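Local coordinates for putative acetyltransferase (Streptococcus mutans, PDB 3LD2), which binds coenzyme A and probably acts as an acyltransferase of the GNAT family, at residues Ser43-Val48 with Asp71-Lys76. Residues are numbered along the deposited sequence; the frame is centred on the assembly and turned at random.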
ATOM      1  N   SER A  43      16.081   4.207 -10.934  1.00 17.93           N
ATOM      2  CA  SER A  43      17.281   3.806 -10.195  1.00 22.01           C
ATOM      3  C   SER A  43      17.011   3.476  -8.710  1.00 20.05           C
ATOM      4  O   SER A  43      17.890   2.952  -8.031  1.00 18.30           O
ATOM      5  CB  SER A  43      18.421   4.835 -10.350  1.00 14.03           C
ATOM      6  OG  SER A  43      18.120   6.086  -9.751  1.00 15.27           O
ATOM      7  N   ASP A  44      15.804   3.784  -8.229  1.00 15.63           N
ATOM      8  CA  ASP A  44      15.386   3.452  -6.862  1.00 19.49           C
ATOM      9  C   ASP A  44      14.868   2.018  -6.703  1.00 18.51           C
ATOM     10  O   ASP A  44      14.628   1.568  -5.584  1.00 19.78           O
ATOM     11  CB  ASP A  44      14.247   4.370  -6.408  1.00 20.17           C
ATOM     12  CG  ASP A  44      14.712   5.728  -5.978  1.00 20.56           C
ATOM     13  OD1 ASP A  44      15.905   5.874  -5.620  1.00 28.41           O
ATOM     14  OD2 ASP A  44      13.869   6.647  -5.973  1.00 19.60           O
ATOM     15  N   ILE A  45      14.670   1.313  -7.809  1.00 15.78           N
ATOM     16  CA  ILE A  45      13.936   0.050  -7.759  1.00 18.49           C
ATOM     17  C   ILE A  45      14.615  -1.064  -6.949  1.00 20.80           C
ATOM     18  O   ILE A  45      13.944  -1.890  -6.345  1.00 17.49           O
ATOM     19  CB  ILE A  45      13.578  -0.459  -9.174  1.00 17.15           C
ATOM     20  CG1 ILE A  45      12.497   0.436  -9.798  1.00 16.93           C
ATOM     21  CG2 ILE A  45      13.138  -1.922  -9.126  1.00 18.13           C
ATOM     22  CD1 ILE A  45      12.188   0.111 -11.245  1.00 14.95           C
ATOM     23  N   GLU A  46      15.942  -1.096  -6.961  1.00 26.15           N
ATOM     24  CA  GLU A  46      16.696  -2.088  -6.199  1.00 25.10           C
ATOM     25  C   GLU A  46      16.301  -1.987  -4.739  1.00 23.34           C
ATOM     26  O   GLU A  46      16.030  -2.982  -4.074  1.00 22.76           O
ATOM     27  CB  GLU A  46      18.195  -1.805  -6.294  1.00 23.69           C
ATOM     28  CG  GLU A  46      19.031  -3.012  -6.678  1.00 31.93           C
ATOM     29  CD  GLU A  46      18.843  -3.399  -8.158  1.00 49.86           C
ATOM     30  OE1 GLU A  46      17.682  -3.381  -8.652  1.00 46.37           O
ATOM     31  OE2 GLU A  46      19.859  -3.717  -8.825  1.00 47.62           O
ATOM     32  N   GLN A  47      16.292  -0.758  -4.256  1.00 20.05           N
ATOM     33  CA  GLN A  47      16.000  -0.473  -2.871  1.00 25.06           C
ATOM     34  C   GLN A  47      14.568  -0.803  -2.467  1.00 20.76           C
ATOM     35  O   GLN A  47      14.347  -1.388  -1.414  1.00 22.73           O
ATOM     36  CB  GLN A  47      16.291   0.991  -2.587  1.00 22.65           C
ATOM     37  CG  GLN A  47      17.726   1.253  -2.223  1.00 22.75           C
ATOM     38  CD  GLN A  47      17.963   2.728  -2.020  1.00 31.74           C
ATOM     39  OE1 GLN A  47      17.968   3.227  -0.881  1.00 25.22           O
ATOM     40  NE2 GLN A  47      18.106   3.456  -3.138  1.00 25.38           N
ATOM     41  N   VAL A  48      13.616  -0.396  -3.296  1.00 18.43           N
ATOM     42  CA  VAL A  48      12.201  -0.700  -3.108  1.00 19.75           C
ATOM     43  C   VAL A  48      11.964  -2.219  -3.017  1.00 18.81           C
ATOM     44  O   VAL A  48      11.305  -2.703  -2.096  1.00 16.23           O
ATOM     45  CB  VAL A  48      11.351  -0.056  -4.249  1.00 16.65           C
ATOM     46  CG1 VAL A  48       9.942  -0.604  -4.258  1.00 13.88           C
ATOM     47  CG2 VAL A  48      11.358   1.458  -4.115  1.00 11.93           C
ATOM     48  N   ASP A  71      11.852  -7.273 -11.658  1.00 21.76           N
ATOM     49  CA  ASP A  71      11.021  -7.346 -12.838  1.00 21.93           C
ATOM     50  C   ASP A  71       9.536  -7.202 -12.578  1.00 24.45           C
ATOM     51  O   ASP A  71       8.810  -6.694 -13.425  1.00 25.33           O
ATOM     52  CB  ASP A  71      11.300  -8.630 -13.583  1.00 25.02           C
ATOM     53  CG  ASP A  71      12.400  -8.461 -14.587  1.00 41.08           C
ATOM     54  OD1 ASP A  71      12.051  -8.246 -15.775  1.00 50.98           O
ATOM     55  OD2 ASP A  71      13.597  -8.493 -14.187  1.00 34.27           O
ATOM     56  N   GLN A  72       9.075  -7.664 -11.422  1.00 22.93           N
ATOM     57  CA  GLN A  72       7.692  -7.444 -11.062  1.00 21.96           C
ATOM     58  C   GLN A  72       7.467  -5.948 -10.923  1.00 20.71           C
ATOM     59  O   GLN A  72       6.456  -5.428 -11.378  1.00 22.26           O
ATOM     60  CB  GLN A  72       7.317  -8.227  -9.793  1.00 25.57           C
ATOM     61  CG  GLN A  72       6.045  -7.767  -9.062  1.00 21.73           C
ATOM     62  CD  GLN A  72       6.347  -7.130  -7.709  1.00 24.03           C
ATOM     63  OE1 GLN A  72       7.509  -6.990  -7.331  1.00 26.44           O
ATOM     64  NE2 GLN A  72       5.305  -6.750  -6.973  1.00 26.53           N
ATOM     65  N   ILE A  73       8.436  -5.246 -10.348  1.00 21.16           N
ATOM     66  CA  ILE A  73       8.265  -3.817 -10.082  1.00 21.92           C
ATOM     67  C   ILE A  73       8.303  -2.994 -11.365  1.00 19.89           C
ATOM     68  O   ILE A  73       7.577  -2.008 -11.500  1.00 17.90           O
ATOM     69  CB  ILE A  73       9.311  -3.286  -9.080  1.00 23.13           C
ATOM     70  CG1 ILE A  73       9.117  -3.952  -7.711  1.00 21.50           C
ATOM     71  CG2 ILE A  73       9.223  -1.771  -8.950  1.00 14.99           C
ATOM     72  CD1 ILE A  73       8.018  -3.350  -6.884  1.00 17.03           C
ATOM     73  N   ILE A  74       9.136  -3.413 -12.309  1.00 19.92           N
ATOM     74  CA  ILE A  74       9.222  -2.750 -13.602  1.00 18.59           C
ATOM     75  C   ILE A  74       7.929  -2.964 -14.386  1.00 20.14           C
ATOM     76  O   ILE A  74       7.388  -2.028 -14.981  1.00 18.73           O
ATOM     77  CB  ILE A  74      10.423  -3.274 -14.414  1.00 23.48           C
ATOM     78  CG1 ILE A  74      11.740  -2.913 -13.718  1.00 23.63           C
ATOM     79  CG2 ILE A  74      10.394  -2.731 -15.829  1.00 22.14           C
ATOM     80  CD1 ILE A  74      12.908  -3.751 -14.178  1.00 22.29           C
ATOM     81  N   GLN A  75       7.429  -4.196 -14.364  1.00 21.49           N
ATOM     82  CA  GLN A  75       6.166  -4.542 -15.018  1.00 21.71           C
ATOM     83  C   GLN A  75       5.088  -3.555 -14.627  1.00 19.57           C
ATOM     84  O   GLN A  75       4.323  -3.051 -15.470  1.00 18.08           O
ATOM     85  CB  GLN A  75       5.719  -5.927 -14.575  1.00 27.09           C
ATOM     86  CG  GLN A  75       4.932  -6.694 -15.610  1.00 35.85           C
ATOM     87  CD  GLN A  75       5.840  -7.515 -16.519  1.00 54.16           C
ATOM     88  OE1 GLN A  75       7.071  -7.491 -16.377  1.00 53.59           O
ATOM     89  NE2 GLN A  75       5.237  -8.253 -17.455  1.00 60.78           N
ATOM     90  N   LYS A  76       5.035  -3.296 -13.326  1.00 18.64           N
ATOM     91  CA  LYS A  76       4.053  -2.388 -12.754  1.00 20.94           C
ATOM     92  C   LYS A  76       4.312  -0.982 -13.192  1.00 15.93           C
ATOM     93  O   LYS A  76       3.395  -0.281 -13.602  1.00 16.95           O
ATOM     94  CB  LYS A  76       4.064  -2.463 -11.224  1.00 21.25           C
ATOM     95  CG  LYS A  76       3.420  -3.714 -10.698  1.00 21.33           C
ATOM     96  CD  LYS A  76       3.802  -3.982  -9.270  1.00 23.73           C
ATOM     97  CE  LYS A  76       2.804  -3.369  -8.327  1.00 30.94           C
ATOM     98  NZ  LYS A  76       2.627  -4.286  -7.149  1.00 40.16           N
TER
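Ile-45 lies against Ile-73 and Ile-74 with all of its outer carbons engaged. Its CG2 meets Ile-73 CG2 at 3.9 Å, and its CG1 touches the same methyl, so Ile-73 CG2 sits against both branches of Ile-45. The two side chains run past one another in opposite senses. In Ile-45 the CG1 arm is anti to the carbonyl carbon, beside the backbone N (chi1 -71°), and then extends fully (chi2 174°), which carries CD1 on to Ile-74. There Ile-45 CD1 reaches Ile-74 CG1 at 3.9 Å, with the two side chains crossing nearly at right angles. Ile-73 is folded instead: its second torsion, -80°, bends CD1 back toward the next turn of the opposing helix, where Val-48 CG1 lies 4.3 Å from Ile-73 CD1, a looser touch. In the GNAT fold the two helices that follow the first strand pack together on one side of the central sheet, and here 45-55 and 70-77 meet in this way, the contact between 43-48 and 71-76 being made by apolar side chains. On the sheet side, Val-85 and Phe-83 of strand 82-88 touch Val-48 and Ile-73 respectively, while Met-40 closes on Ile-45 and Val-48. Ile-74, unlike the buried Ile-45, Ile-73 and Val-48, keeps some exposure. At the outer margin Glu-46 forms a salt bridge with Lys-70, tying the helices together again. Coenzyme A is about 12 Å from the side chain of Val-48.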